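Local coordinates for protein fumarate lyase (PDB 3C8T) that belongs to the fumarate lyase superfamily of homotetrameric, largely helical enzymes, whose long helices pack into a central bundle shared among four subunits, at residues L304-H309 against W318-S323. Residues are numbered along the deposited sequence; the frame is centred on the assembly and turned at random.
Sequences LDAMIH and WHLEWS
E321 meets A306 through its aliphatic stem and, by way of a water, through its carboxylate. Its CB leaves the helix to one side of the 304-309 segment, and CG, beside the backbone N (chi1 -42°), swings back to lie 4.0 Å from A306 CB. Beyond CG the chain runs extended, delivering CD and the carboxylate past A306. There OE2 accepts a hydrogen bond from a water, 2.7 Å from the water O, while OE1 forms a salt bridge with R228. The same water O lies 2.7 Å from A306 O, to which it donates, and 2.8 Å from H309 ND1, in a hydrogen bond in the imidazole plane, so three groups from both segments converge on it. The H309 ring, its CG opposite the backbone N (chi1 -175°), is directed toward the 318-323 helix, and its CE1 touches W318 CB at 3.8 Å, the two side chains lying alongside. The same A306 CB also meets L320 CB at 4.0 Å, and L320 CD1 packs on D305 CB at 3.9 Å. The D305 carboxylate itself turns to R297 of two neighbouring subunits. The whole forms a water-bridged junction between two consecutive helices, 284-306 and 315-344, within the intersubunit helical bundle of the fumarate lyase fold.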
ATOM      1  N   LEU A 304      -7.277   3.612   6.045  1.00 28.78           N
ATOM      2  CA  LEU A 304      -7.277   4.888   5.322  1.00 29.24           C
ATOM      3  C   LEU A 304      -8.249   4.875   4.141  1.00 29.58           C
ATOM      4  O   LEU A 304      -8.891   5.874   3.870  1.00 29.76           O
ATOM      5  CB  LEU A 304      -5.837   5.266   4.895  1.00 29.36           C
ATOM      6  CG  LEU A 304      -4.901   5.581   6.098  1.00 29.35           C
ATOM      7  CD1 LEU A 304      -3.465   5.701   5.684  1.00 28.40           C
ATOM      8  CD2 LEU A 304      -5.336   6.831   6.831  1.00 31.97           C
ATOM      9  N   ASP A 305      -8.379   3.735   3.466  1.00 29.96           N
ATOM     10  CA  ASP A 305      -9.402   3.557   2.441  1.00 31.43           C
ATOM     11  C   ASP A 305     -10.831   3.559   3.028  1.00 31.18           C
ATOM     12  O   ASP A 305     -11.731   4.172   2.476  1.00 30.57           O
ATOM     13  CB  ASP A 305      -9.166   2.272   1.622  1.00 31.88           C
ATOM     14  CG  ASP A 305      -7.856   2.307   0.792  1.00 37.20           C
ATOM     15  OD1 ASP A 305      -7.511   3.368   0.224  1.00 42.48           O
ATOM     16  OD2 ASP A 305      -7.163   1.251   0.681  1.00 40.80           O
ATOM     17  N   ALA A 306     -11.027   2.878   4.152  1.00 31.54           N
ATOM     18  CA  ALA A 306     -12.325   2.768   4.807  1.00 31.38           C
ATOM     19  C   ALA A 306     -12.882   4.117   5.292  1.00 31.66           C
ATOM     20  O   ALA A 306     -14.105   4.264   5.496  1.00 32.70           O
ATOM     21  CB  ALA A 306     -12.240   1.770   6.002  1.00 30.52           C
ATOM     22  N   MET A 307     -11.992   5.076   5.497  1.00 31.19           N
ATOM     23  CA  MET A 307     -12.362   6.443   5.892  1.00 30.60           C
ATOM     24  C   MET A 307     -13.161   7.165   4.835  1.00 30.85           C
ATOM     25  O   MET A 307     -13.929   8.073   5.169  1.00 31.29           O
ATOM     26  CB  MET A 307     -11.109   7.289   6.171  1.00 31.05           C
ATOM     27  CG  MET A 307     -10.412   6.955   7.469  1.00 31.49           C
ATOM     28  SD  MET A 307      -9.079   8.112   7.779  1.00 27.32           S
ATOM     29  CE  MET A 307     -10.113   9.470   8.332  1.00 28.72           C
ATOM     30  N   ILE A 308     -12.977   6.803   3.567  1.00 30.69           N
ATOM     31  CA  ILE A 308     -13.756   7.438   2.481  1.00 31.30           C
ATOM     32  C   ILE A 308     -15.109   6.756   2.501  1.00 31.33           C
ATOM     33  O   ILE A 308     -15.368   5.832   1.727  1.00 31.04           O
ATOM     34  CB  ILE A 308     -13.144   7.277   1.058  1.00 31.46           C
ATOM     35  CG1 ILE A 308     -11.613   7.344   1.051  1.00 32.45           C
ATOM     36  CG2 ILE A 308     -13.725   8.278   0.103  1.00 30.62           C
ATOM     37  CD1 ILE A 308     -10.999   8.591   1.555  1.00 31.49           C
ATOM     38  N   HIS A 309     -15.947   7.208   3.420  1.00 30.46           N
ATOM     39  CA  HIS A 309     -17.139   6.487   3.790  1.00 30.61           C
ATOM     40  C   HIS A 309     -18.341   7.422   3.493  1.00 31.15           C
ATOM     41  O   HIS A 309     -18.707   8.331   4.281  1.00 30.35           O
ATOM     42  CB  HIS A 309     -17.018   6.161   5.267  1.00 30.63           C
ATOM     43  CG  HIS A 309     -18.125   5.307   5.802  1.00 30.23           C
ATOM     44  ND1 HIS A 309     -17.886   4.203   6.589  1.00 28.31           N
ATOM     45  CD2 HIS A 309     -19.474   5.416   5.699  1.00 29.02           C
ATOM     46  CE1 HIS A 309     -19.035   3.653   6.936  1.00 32.11           C
ATOM     47  NE2 HIS A 309     -20.017   4.375   6.419  1.00 30.26           N
ATOM     48  N   TRP A 318     -17.225   0.193   4.933  1.00 28.96           N
ATOM     49  CA  TRP A 318     -17.421  -0.317   6.298  1.00 29.61           C
ATOM     50  C   TRP A 318     -16.936  -1.770   6.402  1.00 28.69           C
ATOM     51  O   TRP A 318     -16.287  -2.159   7.369  1.00 27.76           O
ATOM     52  CB  TRP A 318     -18.889  -0.142   6.716  1.00 29.82           C
ATOM     53  CG  TRP A 318     -19.248  -0.691   8.074  1.00 32.47           C
ATOM     54  CD1 TRP A 318     -18.424  -0.755   9.212  1.00 32.69           C
ATOM     55  CD2 TRP A 318     -20.525  -1.199   8.482  1.00 30.66           C
ATOM     56  NE1 TRP A 318     -19.129  -1.293  10.263  1.00 33.09           N
ATOM     57  CE2 TRP A 318     -20.411  -1.577   9.853  1.00 31.27           C
ATOM     58  CE3 TRP A 318     -21.757  -1.353   7.833  1.00 32.85           C
ATOM     59  CZ2 TRP A 318     -21.474  -2.124  10.573  1.00 31.04           C
ATOM     60  CZ3 TRP A 318     -22.834  -1.906   8.554  1.00 33.89           C
ATOM     61  CH2 TRP A 318     -22.680  -2.283   9.914  1.00 32.96           C
ATOM     62  N   HIS A 319     -17.201  -2.543   5.358  1.00 29.01           N
ATOM     63  CA  HIS A 319     -16.764  -3.925   5.264  1.00 29.07           C
ATOM     64  C   HIS A 319     -15.244  -4.058   5.437  1.00 29.00           C
ATOM     65  O   HIS A 319     -14.758  -5.045   5.983  1.00 28.25           O
ATOM     66  CB  HIS A 319     -17.174  -4.500   3.914  1.00 28.59           C
ATOM     67  CG  HIS A 319     -17.194  -5.993   3.893  1.00 31.27           C
ATOM     68  ND1 HIS A 319     -18.360  -6.716   3.785  1.00 32.22           N
ATOM     69  CD2 HIS A 319     -16.195  -6.901   4.022  1.00 30.76           C
ATOM     70  CE1 HIS A 319     -18.074  -8.008   3.819  1.00 33.12           C
ATOM     71  NE2 HIS A 319     -16.767  -8.146   3.972  1.00 31.30           N
ATOM     72  N   LEU A 320     -14.508  -3.048   4.981  1.00 29.26           N
ATOM     73  CA  LEU A 320     -13.054  -3.029   5.106  1.00 29.52           C
ATOM     74  C   LEU A 320     -12.524  -3.033   6.531  1.00 30.01           C
ATOM     75  O   LEU A 320     -11.497  -3.654   6.780  1.00 29.31           O
ATOM     76  CB  LEU A 320     -12.438  -1.872   4.306  1.00 30.70           C
ATOM     77  CG  LEU A 320     -12.253  -1.981   2.789  1.00 30.89           C
ATOM     78  CD1 LEU A 320     -11.549  -0.681   2.342  1.00 31.12           C
ATOM     79  CD2 LEU A 320     -11.374  -3.266   2.479  1.00 31.10           C
ATOM     80  N   GLU A 321     -13.213  -2.348   7.460  1.00 30.00           N
ATOM     81  CA  GLU A 321     -12.905  -2.416   8.902  1.00 30.19           C
ATOM     82  C   GLU A 321     -12.974  -3.809   9.504  1.00 29.59           C
ATOM     83  O   GLU A 321     -12.279  -4.082  10.488  1.00 28.54           O
ATOM     84  CB  GLU A 321     -13.834  -1.487   9.718  1.00 29.23           C
ATOM     85  CG  GLU A 321     -14.023  -0.139   9.032  1.00 31.23           C
ATOM     86  CD  GLU A 321     -14.550   0.963   9.957  1.00 32.39           C
ATOM     87  OE1 GLU A 321     -14.886   0.667  11.122  1.00 37.20           O
ATOM     88  OE2 GLU A 321     -14.601   2.132   9.515  1.00 32.93           O
ATOM     89  N   TRP A 322     -13.833  -4.662   8.930  1.00 30.55           N
ATOM     90  CA  TRP A 322     -14.157  -5.986   9.465  1.00 31.51           C
ATOM     91  C   TRP A 322     -13.002  -6.958   9.393  1.00 32.63           C
ATOM     92  O   TRP A 322     -13.024  -7.964  10.081  1.00 33.34           O
ATOM     93  CB  TRP A 322     -15.380  -6.612   8.749  1.00 31.83           C
ATOM     94  CG  TRP A 322     -16.715  -5.881   8.943  1.00 32.11           C
ATOM     95  CD1 TRP A 322     -16.987  -4.892   9.841  1.00 35.31           C
ATOM     96  CD2 TRP A 322     -17.956  -6.143   8.254  1.00 32.28           C
ATOM     97  NE1 TRP A 322     -18.315  -4.495   9.729  1.00 34.91           N
ATOM     98  CE2 TRP A 322     -18.923  -5.247   8.763  1.00 33.68           C
ATOM     99  CE3 TRP A 322     -18.332  -7.032   7.240  1.00 33.70           C
ATOM    100  CZ2 TRP A 322     -20.262  -5.223   8.304  1.00 33.51           C
ATOM    101  CZ3 TRP A 322     -19.658  -7.006   6.778  1.00 33.76           C
ATOM    102  CH2 TRP A 322     -20.600  -6.104   7.315  1.00 33.64           C
ATOM    103  N   SER A 323     -12.036  -6.700   8.517  1.00 33.31           N
ATOM    104  CA  SER A 323     -10.763  -7.434   8.528  1.00 34.60           C
ATOM    105  C   SER A 323      -9.690  -6.565   9.199  1.00 34.09           C
ATOM    106  O   SER A 323      -8.932  -7.024  10.075  1.00 35.12           O
ATOM    107  CB  SER A 323     -10.338  -7.819   7.103  1.00 35.23           C
ATOM    108  OG  SER A 323      -9.845  -6.701   6.376  1.00 35.82           O
TER
HETATM  109  O   HOH W   1     -15.600   2.668   7.046  1.00 26.48           O